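Local atomic coordinates of importin subunit beta-1 (PDB entry 5OWU), a protein that carries proteins into the nucleus as the importin beta subunit, working with importin alpha, which recognises the classical nuclear localization signal of the cargo. Residues V591-A595 with L625-L629; V618-I622 with F640-L644. All coordinates share one frame; numbering follows the deposited sequence.

Contact 1. Residues V591-A595 with L625-L629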
loop_
_atom_site.group_PDB
_atom_site.type_symbol
_atom_site.label_atom_id
_atom_site.label_comp_id
_atom_site.label_asym_id
_atom_site.label_seq_id
_atom_site.Cartn_x
_atom_site.Cartn_y
_atom_site.Cartn_z
ATOM N N VAL A 591 -32.825 -1.935 -18.922
ATOM C CA VAL A 591 -32.752 -3.067 -18.002
ATOM C C VAL A 591 -34.121 -3.670 -17.690
ATOM O O VAL A 591 -34.223 -4.884 -17.476
ATOM C CB VAL A 591 -32.051 -2.630 -16.706
ATOM C CG1 VAL A 591 -32.002 -3.755 -15.717
ATOM C CG2 VAL A 591 -30.640 -2.148 -16.995
ATOM N N GLU A 592 -35.170 -2.853 -17.637
ATOM C CA GLU A 592 -36.483 -3.337 -17.208
ATOM C C GLU A 592 -36.904 -4.631 -17.894
ATOM O O GLU A 592 -37.205 -5.608 -17.186
ATOM C CB GLU A 592 -37.518 -2.225 -17.434
ATOM C CG GLU A 592 -38.969 -2.666 -17.271
ATOM C CD GLU A 592 -39.243 -3.292 -15.916
ATOM O OE1 GLU A 592 -38.451 -3.055 -14.980
ATOM O OE2 GLU A 592 -40.250 -4.022 -15.790
ATOM N N PRO A 593 -36.913 -4.728 -19.226
ATOM C CA PRO A 593 -37.477 -5.931 -19.863
ATOM C C PRO A 593 -36.815 -7.227 -19.432
ATOM O O PRO A 593 -37.469 -8.276 -19.446
ATOM C CB PRO A 593 -37.262 -5.668 -21.363
ATOM C CG PRO A 593 -37.043 -4.197 -21.478
ATOM C CD PRO A 593 -36.362 -3.789 -20.216
ATOM N N VAL A 594 -35.535 -7.190 -19.052
ATOM C CA VAL A 594 -34.790 -8.397 -18.713
ATOM C C VAL A 594 -34.667 -8.604 -17.207
ATOM O O VAL A 594 -34.112 -9.628 -16.767
ATOM C CB VAL A 594 -33.395 -8.371 -19.378
ATOM C CG1 VAL A 594 -33.531 -8.346 -20.897
ATOM C CG2 VAL A 594 -32.584 -7.170 -18.912
ATOM N N ALA A 595 -35.216 -7.687 -16.403
ATOM C CA ALA A 595 -35.025 -7.733 -14.956
ATOM C C ALA A 595 -35.359 -9.108 -14.393
ATOM O O ALA A 595 -34.526 -9.751 -13.740
ATOM C CB ALA A 595 -35.878 -6.655 -14.290
ATOM N N LEU A 625 -28.845 -3.700 -10.350
ATOM C CA LEU A 625 -30.211 -3.857 -10.842
ATOM C C LEU A 625 -31.210 -3.093 -9.973
ATOM O O LEU A 625 -32.106 -2.422 -10.493
ATOM C CB LEU A 625 -30.578 -5.339 -10.914
ATOM C CG LEU A 625 -31.914 -5.665 -11.585
ATOM C CD1 LEU A 625 -31.938 -5.151 -12.996
ATOM C CD2 LEU A 625 -32.188 -7.158 -11.578
ATOM N N ALA A 626 -31.075 -3.178 -8.650
ATOM C CA ALA A 626 -31.946 -2.407 -7.760
ATOM C C ALA A 626 -31.831 -0.912 -8.035
ATOM O O ALA A 626 -32.843 -0.214 -8.181
ATOM C CB ALA A 626 -31.600 -2.706 -6.301
ATOM N N ALA A 627 -30.599 -0.405 -8.114
ATOM C CA ALA A 627 -30.397 1.008 -8.409
ATOM C C ALA A 627 -31.083 1.402 -9.711
ATOM O O ALA A 627 -31.678 2.481 -9.805
ATOM C CB ALA A 627 -28.901 1.327 -8.475
ATOM N N SER A 628 -31.032 0.531 -10.720
ATOM C CA SER A 628 -31.596 0.880 -12.021
ATOM C C SER A 628 -33.119 0.772 -12.044
ATOM O O SER A 628 -33.786 1.582 -12.695
ATOM C CB SER A 628 -30.982 -0.010 -13.100
ATOM O OG SER A 628 -29.613 0.326 -13.277
ATOM N N LEU A 629 -33.692 -0.212 -11.352
ATOM C CA LEU A 629 -35.136 -0.409 -11.380
ATOM C C LEU A 629 -35.880 0.506 -10.422
ATOM O O LEU A 629 -37.075 0.748 -10.624
ATOM C CB LEU A 629 -35.490 -1.859 -11.040
ATOM C CG LEU A 629 -35.071 -2.939 -12.035
ATOM C CD1 LEU A 629 -35.574 -4.286 -11.553
ATOM C CD2 LEU A 629 -35.596 -2.645 -13.428
#
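Leu-629 meets the turn 591-595 with both of its methyl groups. CD1 lies 3.6 Å from Ala-595 CB, while CD2 comes 3.9 Å from Glu-592 CA, so the fork of the leucine faces two residues three positions apart in the turn. Its CG stands beside the backbone N (chi1 -67°), and the extended second torsion (chi2 -177°) carries CD1 outward to Ala-595, leaving CD2 as the branch toward Glu-592. The side chain of Glu-592 crosses Leu-629 at about a right angle: bent at its second torsion, it brings OE1 to 3.3 Å from Leu-629 CD2. This is a van der Waals approach to a methyl and not a polar bond, and Glu-592 is solvent-exposed.

Leu-625, one helical turn earlier, supplies the second apolar partner. With its CG anti to the backbone N (chi1 -172°), CD2 reaches 4.1 Å from Ala-595 O and CD1 stands 4.4 Å from Ala-595 CB. Val-591 turns CG1 toward both leucines; its modelled separation from Leu-625 CD1 is too short to be trusted, whereas CG1 to Leu-629 CD2, at 4.4 Å, is ordinary loose packing. The contact is made mainly by methyl groups, with two oxygens lying against them. Backbone bonds within the turn, such as Ala-595 N to Glu-592 O at 3.0 Å, are consistent with its holding its own shape. Glu-592 N is buried here without a partner in the model.

Essentially within HEAT 14 (592-629), which Val-591 precedes by one residue, the contact closes the start of helix 595-607 against the C-terminal end of helix 615-629. Tyr-636 from the following loop touches both Ala-595 and Leu-629. On the side of the preceding helix 563-586, Val-591 packs on Ile-584, and Ser-628 OG hydrogen-bonds to Ile-584 O.

Contact 2. Residues V618-I622 with F640-L644; sequences VFYAI and FSPYL
Ile-622 N bonds to Val-618 O at 2.8 Å, the shorter of the two backbone bonds within these segments, and this bond belongs to the helix from which Ile-622 reaches Phe-640. Across the segments the side chains meet through carbon atoms. Ile-622 CG2 sits over one face of the Phe-640 ring as a CH-pi contact, 4.1 Å from the ring centroid and 19° off the normal, while CD1 comes to 3.7 Å from Phe-640 CE1. The two side chains approach from opposite directions: Phe-640 has CG anti to its backbone N (chi1 -177°), which extends the ring toward helix 615-629.

Phe-619 meets the same ring obliquely, with planes at 50° and centroids 5.3 Å apart. Phe-640 CE1 lies over one face of Phe-619, and the nearest carbons are Phe-619 CE2 and Phe-640 CZ at 3.6 Å. The edge of Phe-619 is turned to the opposite backbone, with CZ 3.8 Å from Tyr-643 O and CE2 4.1 Å from Leu-644 CA. Replacing Phe-619 by alanine is likely to open a gap between the helices and leave the Phe-640 ring freer to tilt, since the ring beside it would be gone.

The axes of the two short helical segments stay 12.8 Å apart, a spacing bridged by the two phenylalanine rings and Ile-622. This joins HEAT 14 to HEAT 15. Helix 655-669 closes one side, its Phe-662 meeting Phe-640 edge-to-face and Thr-658 touching Phe-619; helix 595-607 packs Phe-602 on Ile-622 and offers Glu-607 to the hydroxyl of Tyr-643.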
loop_
_atom_site.group_PDB
_atom_site.type_symbol
_atom_site.label_atom_id
_atom_site.label_comp_id
_atom_site.label_asym_id
_atom_site.label_seq_id
_atom_site.Cartn_x
_atom_site.Cartn_y
_atom_site.Cartn_z
ATOM N N VAL A 618 -22.284 -11.378 -7.284
ATOM C CA VAL A 618 -23.723 -11.458 -7.503
ATOM C C VAL A 618 -24.423 -10.320 -6.780
ATOM O O VAL A 618 -25.343 -9.699 -7.316
ATOM C CB VAL A 618 -24.269 -12.824 -7.053
ATOM C CG1 VAL A 618 -25.786 -12.860 -7.191
ATOM C CG2 VAL A 618 -23.640 -13.950 -7.863
ATOM N N PHE A 619 -24.007 -10.039 -5.549
ATOM C CA PHE A 619 -24.596 -8.942 -4.794
ATOM C C PHE A 619 -24.320 -7.608 -5.467
ATOM O O PHE A 619 -25.180 -6.724 -5.472
ATOM C CB PHE A 619 -24.055 -8.943 -3.366
ATOM C CG PHE A 619 -24.908 -9.710 -2.405
ATOM C CD1 PHE A 619 -25.005 -11.086 -2.488
ATOM C CD2 PHE A 619 -25.617 -9.049 -1.418
ATOM C CE1 PHE A 619 -25.805 -11.793 -1.600
ATOM C CE2 PHE A 619 -26.408 -9.747 -0.528
ATOM C CZ PHE A 619 -26.502 -11.121 -0.621
ATOM N N TYR A 620 -23.119 -7.436 -6.027
ATOM C CA TYR A 620 -22.828 -6.219 -6.781
ATOM C C TYR A 620 -23.792 -6.061 -7.951
ATOM O O TYR A 620 -24.301 -4.958 -8.209
ATOM C CB TYR A 620 -21.377 -6.238 -7.276
ATOM C CG TYR A 620 -20.354 -5.783 -6.249
ATOM C CD1 TYR A 620 -20.508 -4.577 -5.572
ATOM C CD2 TYR A 620 -19.234 -6.555 -5.958
ATOM C CE1 TYR A 620 -19.581 -4.155 -4.637
ATOM C CE2 TYR A 620 -18.299 -6.138 -5.020
ATOM C CZ TYR A 620 -18.481 -4.940 -4.362
ATOM O OH TYR A 620 -17.563 -4.517 -3.430
ATOM N N ALA A 621 -24.078 -7.155 -8.664
ATOM C CA ALA A 621 -24.979 -7.047 -9.808
ATOM C C ALA A 621 -26.424 -6.832 -9.362
ATOM O O ALA A 621 -27.182 -6.094 -10.007
ATOM C CB ALA A 621 -24.865 -8.292 -10.682
ATOM N N ILE A 622 -26.827 -7.475 -8.266
ATOM C CA ILE A 622 -28.169 -7.259 -7.732
ATOM C C ILE A 622 -28.324 -5.809 -7.306
ATOM O O ILE A 622 -29.343 -5.168 -7.578
ATOM C CB ILE A 622 -28.444 -8.228 -6.567
ATOM C CG1 ILE A 622 -28.532 -9.666 -7.094
ATOM C CG2 ILE A 622 -29.724 -7.833 -5.828
ATOM C CD1 ILE A 622 -28.676 -10.708 -6.019
ATOM N N PHE A 640 -35.339 -11.830 -1.840
ATOM C CA PHE A 640 -33.947 -11.446 -1.621
ATOM C C PHE A 640 -33.627 -11.256 -0.142
ATOM O O PHE A 640 -32.475 -11.435 0.265
ATOM C CB PHE A 640 -33.635 -10.168 -2.398
ATOM C CG PHE A 640 -32.208 -9.734 -2.299
ATOM C CD1 PHE A 640 -31.184 -10.596 -2.646
ATOM C CD2 PHE A 640 -31.887 -8.464 -1.870
ATOM C CE1 PHE A 640 -29.865 -10.194 -2.553
ATOM C CE2 PHE A 640 -30.576 -8.059 -1.780
ATOM C CZ PHE A 640 -29.565 -8.919 -2.118
ATOM N N SER A 641 -34.625 -10.925 0.673
ATOM C CA SER A 641 -34.385 -10.576 2.074
ATOM C C SER A 641 -33.585 -11.623 2.836
ATOM O O SER A 641 -32.635 -11.244 3.543
ATOM C CB SER A 641 -35.731 -10.318 2.766
ATOM O OG SER A 641 -35.548 -10.154 4.162
ATOM N N PRO A 642 -33.899 -12.918 2.761
ATOM C CA PRO A 642 -33.086 -13.893 3.510
ATOM C C PRO A 642 -31.616 -13.843 3.134
ATOM O O PRO A 642 -30.745 -13.817 4.019
ATOM C CB PRO A 642 -33.739 -15.240 3.150
ATOM C CG PRO A 642 -35.113 -14.893 2.692
ATOM C CD PRO A 642 -34.998 -13.564 2.026
ATOM N N TYR A 643 -31.317 -13.814 1.832
ATOM C CA TYR A 643 -29.932 -13.701 1.389
ATOM C C TYR A 643 -29.295 -12.432 1.929
ATOM O O TYR A 643 -28.183 -12.461 2.465
ATOM C CB TYR A 643 -29.860 -13.705 -0.136
ATOM C CG TYR A 643 -30.397 -14.955 -0.782
ATOM C CD1 TYR A 643 -29.691 -16.146 -0.725
ATOM C CD2 TYR A 643 -31.597 -14.934 -1.470
ATOM C CE1 TYR A 643 -30.179 -17.284 -1.322
ATOM C CE2 TYR A 643 -32.090 -16.064 -2.067
ATOM C CZ TYR A 643 -31.379 -17.232 -1.991
ATOM O OH TYR A 643 -31.874 -18.357 -2.593
ATOM N N LEU A 644 -29.989 -11.301 1.794
ATOM C CA LEU A 644 -29.441 -10.032 2.260
ATOM C C LEU A 644 -29.087 -10.091 3.741
ATOM O O LEU A 644 -27.977 -9.725 4.139
ATOM C CB LEU A 644 -30.432 -8.904 1.990
ATOM C CG LEU A 644 -30.048 -7.535 2.551
ATOM C CD1 LEU A 644 -28.728 -7.060 1.959
ATOM C CD2 LEU A 644 -31.169 -6.546 2.284
#

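How the contacts relate
Both contacts use helix 615-629, contact 2 its N-terminal half and contact 1 its C-terminal end, and their centres lie 14 Å apart. Contact 1 works essentially within HEAT 14, setting a turn against a helix end; contact 2 joins helices of successive repeats, HEAT 14 and HEAT 15. Burial differs accordingly: contact 2 has no exposed residue among those that touch, whereas contact 1 is partly buried and includes the exposed Glu-592. Both are mainly apolar, but aliphatic methyls suffice at the turn, while aromatic rings help span the gap between the helices. Phe-662 of helix 655-669 meets Phe-640 of contact 2 and also touches Ala-626, on the same helix as contact 1.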